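Local coordinates for probable transcriptional regulator (PDB 3ON2), which is of unknown function but probably binds DNA as a transcriptional regulator of the TetR family, with a helical C-terminal domain that encloses a ligand pocket, at residues Ser66-Leu71 / His129-Leu134; Gly95-Phe100 / Leu110-Lys115. All coordinates share one frame; numbering follows the deposited sequence. Where two conformers were deposited one is given.

Contact 1: Ser66-Leu71 / His129-Leu134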
ATOM      1  N   SER A  66       8.163   4.630   2.012  1.00 18.69           N
ATOM      2  CA  SER A  66       8.568   3.333   1.499  1.00 19.50           C
ATOM      3  C   SER A  66       7.376   2.383   1.286  1.00 18.35           C
ATOM      4  O   SER A  66       7.360   1.607   0.311  1.00 17.65           O
ATOM      5  CB  SER A  66       9.544   2.686   2.474  1.00 19.93           C
ATOM      6  OG  SER A  66       9.852   1.381   2.031  1.00 25.06           O
ATOM      7  N   GLY A  67       6.417   2.426   2.208  1.00 16.64           N
ATOM      8  CA  GLY A  67       5.193   1.644   2.087  1.00 15.85           C
ATOM      9  C   GLY A  67       4.384   1.971   0.840  1.00 15.61           C
ATOM     10  O   GLY A  67       3.949   1.081   0.117  1.00 14.94           O
ATOM     11  N   PHE A  68       4.177   3.254   0.581  1.00 15.65           N
ATOM     12  CA  PHE A  68       3.484   3.661  -0.625  1.00 16.25           C
ATOM     13  C   PHE A  68       4.259   3.300  -1.872  1.00 16.23           C
ATOM     14  O   PHE A  68       3.681   2.784  -2.829  1.00 15.73           O
ATOM     15  CB  PHE A  68       3.137   5.151  -0.608  1.00 16.22           C
ATOM     16  CG  PHE A  68       1.944   5.469   0.226  1.00 17.57           C
ATOM     17  CD1 PHE A  68       0.665   5.053  -0.171  1.00 17.23           C
ATOM     18  CD2 PHE A  68       2.099   6.167   1.420  1.00 18.26           C
ATOM     19  CE1 PHE A  68      -0.434   5.344   0.598  1.00 18.47           C
ATOM     20  CE2 PHE A  68       1.014   6.462   2.215  1.00 19.64           C
ATOM     21  CZ  PHE A  68      -0.258   6.063   1.809  1.00 21.08           C
ATOM     22  N   LEU A  69       5.572   3.539  -1.863  1.00 17.32           N
ATOM     23  CA  LEU A  69       6.403   3.196  -3.035  1.00 17.64           C
ATOM     24  C   LEU A  69       6.258   1.715  -3.382  1.00 17.62           C
ATOM     25  O   LEU A  69       6.085   1.335  -4.565  1.00 18.12           O
ATOM     26  CB  LEU A  69       7.871   3.561  -2.774  1.00 18.76           C
ATOM     27  CG  LEU A  69       8.125   5.072  -2.795  1.00 20.04           C
ATOM     28  CD1 LEU A  69       9.576   5.368  -2.426  1.00 24.03           C
ATOM     29  CD2 LEU A  69       7.790   5.697  -4.150  1.00 22.08           C
ATOM     30  N   ARG A  70       6.282   0.880  -2.351  1.00 16.80           N
ATOM     31  CA  ARG A  70       6.139  -0.566  -2.508  1.00 17.27           C
ATOM     32  C   ARG A  70       4.736  -0.988  -2.921  1.00 16.49           C
ATOM     33  O   ARG A  70       4.581  -1.947  -3.691  1.00 16.44           O
ATOM     34  CB  ARG A  70       6.581  -1.299  -1.238  1.00 17.32           C
ATOM     35  CG  ARG A  70       8.095  -1.242  -1.039  1.00 19.72           C
ATOM     36  CD  ARG A  70       8.475  -2.101   0.130  1.00 22.64           C
ATOM     37  NE  ARG A  70       8.397  -1.332   1.344  1.00 26.31           N
ATOM     38  CZ  ARG A  70       8.156  -1.856   2.539  1.00 28.41           C
ATOM     39  NH1 ARG A  70       7.903  -3.165   2.672  1.00 30.04           N
ATOM     40  NH2 ARG A  70       8.133  -1.055   3.594  1.00 28.35           N
ATOM     41  N   LEU A  71       3.722  -0.283  -2.422  1.00 16.09           N
ATOM     42  CA  LEU A  71       2.347  -0.560  -2.848  1.00 15.98           C
ATOM     43  C   LEU A  71       2.168  -0.228  -4.328  1.00 16.26           C
ATOM     44  O   LEU A  71       1.569  -1.011  -5.078  1.00 14.69           O
ATOM     45  CB  LEU A  71       1.320   0.220  -2.003  1.00 16.22           C
ATOM     46  CG  LEU A  71      -0.148   0.194  -2.485  1.00 16.12           C
ATOM     47  CD1 LEU A  71      -0.744  -1.257  -2.566  1.00 13.32           C
ATOM     48  CD2 LEU A  71      -0.996   1.072  -1.570  1.00 15.09           C
ATOM     49  N   HIS A 129      -0.254   9.650  -3.394  0.50 26.77           N
ATOM     50  CA  HIS A 129      -0.962  10.075  -4.602  0.50 27.25           C
ATOM     51  C   HIS A 129      -0.558   9.271  -5.840  0.50 26.94           C
ATOM     52  O   HIS A 129      -1.372   9.086  -6.744  0.50 27.17           O
ATOM     53  CB  HIS A 129      -0.807  11.586  -4.826  0.50 27.44           C
ATOM     54  CG  HIS A 129      -1.538  12.414  -3.817  0.50 28.26           C
ATOM     55  ND1 HIS A 129      -1.822  13.750  -4.008  0.50 29.79           N
ATOM     56  CD2 HIS A 129      -2.072  12.084  -2.616  0.50 28.86           C
ATOM     57  CE1 HIS A 129      -2.475  14.215  -2.958  0.50 29.61           C
ATOM     58  NE2 HIS A 129      -2.644  13.222  -2.101  0.50 29.96           N
ATOM     59  N   ALA A 130       0.675   8.768  -5.871  1.00 26.69           N
ATOM     60  CA  ALA A 130       1.125   7.924  -6.998  1.00 26.22           C
ATOM     61  C   ALA A 130       0.377   6.596  -7.141  1.00 25.64           C
ATOM     62  O   ALA A 130       0.057   6.183  -8.263  1.00 25.20           O
ATOM     63  CB  ALA A 130       2.655   7.674  -6.919  1.00 26.72           C
ATOM     64  N   SER A 131       0.116   5.929  -6.009  1.00 25.13           N
ATOM     65  CA  SER A 131      -0.635   4.675  -5.998  1.00 25.07           C
ATOM     66  C   SER A 131      -2.027   4.945  -6.592  1.00 24.36           C
ATOM     67  O   SER A 131      -2.525   4.190  -7.439  1.00 23.93           O
ATOM     68  CB  SER A 131      -0.715   4.095  -4.553  1.00 25.95           C
ATOM     69  OG  SER A 131       0.559   4.079  -3.837  1.00 27.34           O
HETATM   70  N   MSE A 132      -2.648   6.041  -6.169  1.00 23.75           N
HETATM   71  CA  MSE A 132      -3.984   6.380  -6.647  1.00 24.14           C
HETATM   72  C   MSE A 132      -3.992   6.783  -8.120  1.00 24.46           C
HETATM   73  O   MSE A 132      -4.870   6.353  -8.861  1.00 24.61           O
HETATM   74  CB  MSE A 132      -4.644   7.465  -5.773  1.00 24.47           C
HETATM   75  CG  MSE A 132      -6.067   7.886  -6.255  1.00 25.42           C
HETATM   76 SE   MSE A 132      -7.421   6.450  -6.208  1.00 27.27          SE
HETATM   77  CE  MSE A 132      -7.576   6.294  -4.270  1.00 25.22           C
ATOM     78  N   ASP A 133      -3.007   7.594  -8.539  1.00 25.06           N
ATOM     79  CA  ASP A 133      -2.826   8.006  -9.954  1.00 24.92           C
ATOM     80  C   ASP A 133      -2.761   6.827 -10.914  1.00 23.95           C
ATOM     81  O   ASP A 133      -3.399   6.843 -11.974  1.00 23.00           O
ATOM     82  CB  ASP A 133      -1.551   8.862 -10.120  1.00 26.03           C
ATOM     83  CG  ASP A 133      -1.707  10.272  -9.582  1.00 28.94           C
ATOM     84  OD1 ASP A 133      -2.825  10.654  -9.162  1.00 31.50           O
ATOM     85  OD2 ASP A 133      -0.685  11.007  -9.571  1.00 33.61           O
ATOM     86  N   LEU A 134      -1.993   5.807 -10.527  0.50 23.51           N
ATOM     87  CA  LEU A 134      -1.917   4.532 -11.250  0.50 23.28           C
ATOM     88  C   LEU A 134      -3.320   3.973 -11.538  0.50 23.10           C
ATOM     89  O   LEU A 134      -3.672   3.680 -12.683  0.50 22.99           O
ATOM     90  CB  LEU A 134      -1.101   3.528 -10.426  0.50 23.27           C
ATOM     91  CG  LEU A 134      -0.699   2.174 -11.015  0.50 22.75           C
ATOM     92  CD1 LEU A 134      -1.883   1.224 -11.038  0.50 20.93           C
ATOM     93  CD2 LEU A 134      -0.119   2.356 -12.411  0.50 22.52           C
TER
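The ligand pocket of this TetR-like protein has part of its wall here, where Ser131 of helix 122-144 meets Phe68 and Leu71 of the long helix 56-81. The two helices come close, 6.8 Å between Leu71 CA and Ser131 CA, and at this closest approach it is the small Ser131 side chain that lies between them. With chi1 at -47°, Ser131 OG sits beside its own backbone N and points across at the neighbouring helix. There it lies 3.5 Å from Phe68 O and at the edge of the Phe68 ring, near the ring plane, 3.8 Å from CD1. Leu71 CD2 closes in at 4.1 Å from the same OG. The hydroxyl's hydrogen-bond partner is Thr72 OG1, one residue further along helix 56-81. On the far flank of that helix, Arg70 NE donates to Ser66 OG (3.2 Å), and Arg70 NH2 forms a salt bridge with Glu22. The side chain of Ser131 is about 3 Å from a bound PG6, a glycol ether probably from the crystallisation liquor. The Phe68 ring edge and the Leu71 methyl thus press on a buried hydroxyl whose hydrogen bond goes to Thr72, so a polar group borders the bound molecule amid apolar side chains.

Contact 2: Gly95-Phe100 / Leu110-Lys115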
ATOM      1  N   GLY A  95      -7.153  -7.671  -6.437  1.00 14.86           N
ATOM      2  CA  GLY A  95      -6.496  -8.794  -5.772  1.00 14.13           C
ATOM      3  C   GLY A  95      -5.134  -8.420  -5.204  1.00 13.74           C
ATOM      4  O   GLY A  95      -4.819  -8.795  -4.073  1.00 13.51           O
ATOM      5  N   ALA A  96      -4.335  -7.668  -5.969  1.00 13.44           N
ATOM      6  CA  ALA A  96      -3.033  -7.189  -5.475  1.00 13.13           C
ATOM      7  C   ALA A  96      -3.148  -6.223  -4.302  1.00 13.07           C
ATOM      8  O   ALA A  96      -2.324  -6.252  -3.378  1.00 13.31           O
ATOM      9  CB  ALA A  96      -2.221  -6.526  -6.600  1.00 13.55           C
ATOM     10  N   TYR A  97      -4.127  -5.335  -4.342  1.00 12.26           N
ATOM     11  CA  TYR A  97      -4.323  -4.436  -3.196  1.00 12.27           C
ATOM     12  C   TYR A  97      -4.639  -5.193  -1.893  1.00 12.39           C
ATOM     13  O   TYR A  97      -4.057  -4.920  -0.836  1.00 11.88           O
ATOM     14  CB  TYR A  97      -5.427  -3.393  -3.447  1.00 12.02           C
ATOM     15  CG  TYR A  97      -5.576  -2.524  -2.210  1.00 13.70           C
ATOM     16  CD1 TYR A  97      -4.649  -1.501  -1.965  1.00 14.04           C
ATOM     17  CD2 TYR A  97      -6.559  -2.777  -1.251  1.00 12.16           C
ATOM     18  CE1 TYR A  97      -4.716  -0.733  -0.836  1.00 16.10           C
ATOM     19  CE2 TYR A  97      -6.636  -1.994  -0.091  1.00 14.31           C
ATOM     20  CZ  TYR A  97      -5.711  -0.967   0.101  1.00 15.00           C
ATOM     21  OH  TYR A  97      -5.725  -0.167   1.208  1.00 14.80           O
ATOM     22  N   VAL A  98      -5.612  -6.098  -1.965  1.00 12.83           N
ATOM     23  CA  VAL A  98      -6.036  -6.841  -0.781  1.00 13.52           C
ATOM     24  C   VAL A  98      -4.880  -7.697  -0.253  1.00 13.93           C
ATOM     25  O   VAL A  98      -4.621  -7.702   0.952  1.00 14.18           O
ATOM     26  CB  VAL A  98      -7.351  -7.639  -1.047  1.00 13.58           C
ATOM     27  CG1 VAL A  98      -7.786  -8.455   0.192  1.00 14.32           C
ATOM     28  CG2 VAL A  98      -8.490  -6.659  -1.441  1.00 13.60           C
ATOM     29  N   SER A  99      -4.158  -8.376  -1.138  1.00 14.77           N
ATOM     30  CA  SER A  99      -2.972  -9.142  -0.706  1.00 15.79           C
ATOM     31  C   SER A  99      -1.915  -8.287  -0.024  1.00 15.50           C
ATOM     32  O   SER A  99      -1.318  -8.723   0.987  1.00 15.35           O
ATOM     33  CB  SER A  99      -2.322  -9.866  -1.879  1.00 15.68           C
ATOM     34  OG  SER A  99      -3.234 -10.816  -2.353  1.00 20.72           O
ATOM     35  N   PHE A 100      -1.664  -7.096  -0.581  1.00 14.87           N
ATOM     36  CA  PHE A 100      -0.708  -6.178   0.039  1.00 15.29           C
ATOM     37  C   PHE A 100      -1.122  -5.789   1.461  1.00 15.36           C
ATOM     38  O   PHE A 100      -0.308  -5.809   2.401  1.00 14.93           O
ATOM     39  CB  PHE A 100      -0.535  -4.895  -0.801  1.00 15.39           C
ATOM     40  CG  PHE A 100       0.576  -4.012  -0.324  1.00 16.07           C
ATOM     41  CD1 PHE A 100       1.848  -4.119  -0.880  1.00 17.86           C
ATOM     42  CD2 PHE A 100       0.360  -3.077   0.707  1.00 15.94           C
ATOM     43  CE1 PHE A 100       2.899  -3.288  -0.424  1.00 17.26           C
ATOM     44  CE2 PHE A 100       1.394  -2.267   1.173  1.00 15.85           C
ATOM     45  CZ  PHE A 100       2.667  -2.372   0.605  1.00 17.65           C
ATOM     46  N   LEU A 110       0.120   2.527   9.333  1.00 16.76           N
ATOM     47  CA  LEU A 110       1.065   3.633   9.454  1.00 16.86           C
ATOM     48  C   LEU A 110       1.029   4.543   8.211  1.00 17.30           C
ATOM     49  O   LEU A 110       0.988   5.770   8.330  1.00 17.26           O
ATOM     50  CB  LEU A 110       2.488   3.126   9.746  1.00 17.35           C
ATOM     51  CG  LEU A 110       3.609   4.186   9.788  1.00 19.91           C
ATOM     52  CD1 LEU A 110       3.432   5.204  10.920  1.00 20.94           C
ATOM     53  CD2 LEU A 110       4.975   3.500   9.931  1.00 23.00           C
HETATM   54  N   MSE A 111       1.044   3.932   7.029  1.00 17.20           N
HETATM   55  CA  MSE A 111       0.997   4.652   5.758  1.00 17.66           C
HETATM   56  C   MSE A 111      -0.168   5.630   5.730  1.00 18.18           C
HETATM   57  O   MSE A 111       0.037   6.813   5.498  1.00 18.52           O
HETATM   58  CB  MSE A 111       0.854   3.672   4.601  1.00 16.99           C
HETATM   59  CG  MSE A 111       2.146   2.960   4.258  1.00 19.21           C
HETATM   60 SE   MSE A 111       1.810   1.339   3.229  1.00 22.31          SE
HETATM   61  CE  MSE A 111       0.895   2.015   1.617  1.00 17.55           C
ATOM     62  N   TYR A 112      -1.377   5.129   5.989  1.00 18.83           N
ATOM     63  CA  TYR A 112      -2.579   5.954   5.966  1.00 19.34           C
ATOM     64  C   TYR A 112      -2.675   6.972   7.111  1.00 20.09           C
ATOM     65  O   TYR A 112      -3.109   8.094   6.890  1.00 20.52           O
ATOM     66  CB  TYR A 112      -3.832   5.072   5.899  1.00 19.84           C
ATOM     67  CG  TYR A 112      -3.928   4.245   4.634  1.00 19.14           C
ATOM     68  CD1 TYR A 112      -3.348   4.672   3.462  1.00 20.28           C
ATOM     69  CD2 TYR A 112      -4.620   3.040   4.616  1.00 20.60           C
ATOM     70  CE1 TYR A 112      -3.446   3.920   2.306  1.00 20.18           C
ATOM     71  CE2 TYR A 112      -4.730   2.296   3.474  1.00 19.53           C
ATOM     72  CZ  TYR A 112      -4.128   2.729   2.317  1.00 19.28           C
ATOM     73  OH  TYR A 112      -4.223   1.983   1.158  1.00 15.47           O
ATOM     74  N   GLY A 113      -2.248   6.585   8.310  1.00 20.60           N
ATOM     75  CA  GLY A 113      -2.272   7.463   9.480  1.00 21.51           C
ATOM     76  C   GLY A 113      -1.299   8.616   9.312  1.00 22.40           C
ATOM     77  O   GLY A 113      -1.589   9.744   9.699  1.00 23.13           O
ATOM     78  N   ASN A 114      -0.148   8.323   8.718  1.00 22.91           N
ATOM     79  CA  ASN A 114       0.922   9.294   8.567  1.00 23.55           C
ATOM     80  C   ASN A 114       0.541  10.278   7.466  1.00 24.25           C
ATOM     81  O   ASN A 114       0.596  11.497   7.669  1.00 24.21           O
ATOM     82  CB  ASN A 114       2.253   8.578   8.268  1.00 23.27           C
ATOM     83  CG  ASN A 114       3.406   9.536   8.063  1.00 23.11           C
ATOM     84  OD1 ASN A 114       3.529  10.149   7.014  1.00 25.89           O
ATOM     85  ND2 ASN A 114       4.262   9.658   9.066  1.00 21.94           N
ATOM     86  N   LYS A 115       0.129   9.730   6.318  1.00 24.90           N
ATOM     87  CA  LYS A 115      -0.255  10.510   5.143  1.00 26.60           C
ATOM     88  C   LYS A 115      -1.316  11.565   5.435  1.00 28.08           C
ATOM     89  O   LYS A 115      -1.282  12.651   4.838  1.00 28.38           O
ATOM     90  CB  LYS A 115      -0.754   9.608   4.017  1.00 26.51           C
ATOM     91  CG  LYS A 115      -0.985  10.344   2.704  1.00 28.75           C
ATOM     92  CD  LYS A 115      -1.540   9.429   1.622  1.00 32.80           C
ATOM     93  CE  LYS A 115      -1.883  10.194   0.356  1.00 35.74           C
ATOM     94  NZ  LYS A 115      -2.949  11.189   0.629  1.00 38.39           N
TER
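Tyr97 OH has two partners: it shares a hydrogen bond of 2.6 Å with Tyr112 OH, and it is also bonded to His165 ND1 of helix 153-172. This polar junction lies in the all-helical C-terminal domain of the TetR family, where helix 86-103 and the short helix 105-115 that follows it both face the ligand pocket. Their backbones stand well apart here, with 12.4 Å between Phe100 CA and Met111 CA, and only long side chains span the distance. The two phenols arrive from opposite directions, and their ring planes are about 20° apart. Each hydroxyl lies at the edge of the other ring and in its plane: Tyr112 OH is 3.4 Å from Tyr97 CE1, and Tyr97 OH is 3.5 Å from Tyr112 CE2. Tyr97 gets there by having CG opposite the backbone N (chi1 179°), which carries the ring out toward the second helix. His165 meets the Tyr112 ring edge-to-face, so the same histidine touches both tyrosines. A phenylalanine in place of Tyr97 would keep the ring but not its hydroxyl, which would probably leave Tyr112 OH and His165 ND1 without their shared partner and the Tyr112 ring less firmly held beside the pocket. The side chain of Tyr112 is about 4 Å from the bound PG6. Next to the polar pair runs an apolar bridge, a Met-aromatic contact between Phe100 and Met111, the latter a selenomethionine in the crystal. The selenium is 5.5 Å from the centroid of the Phe100 ring and 79° off its normal, so it approaches the edge; the nearest ring atom is Phe100 CE2, 4.2 Å from Met111 SE.

In the fold
Contact 2 is nested along the chain inside the loop that contact 1 closes, and their centres are about 9 Å apart. Phe68 of contact 1 joins them: its CE2 packs 3.4 Å from Met111 O and its CZ 3.6 Å from Lys115 CD in contact 2. The methyl of Met111, CE, lies 3.5 Å from Gly67 O. Leu71 adds a second tie by touching Tyr97 and Phe100. Both contacts line the one pocket, and the bound glycol ether lies against both. Helix 56-81 thus belongs to contact 1 and also packs against contact 2, and through Arg70 and Glu22 it reaches helix 13-28.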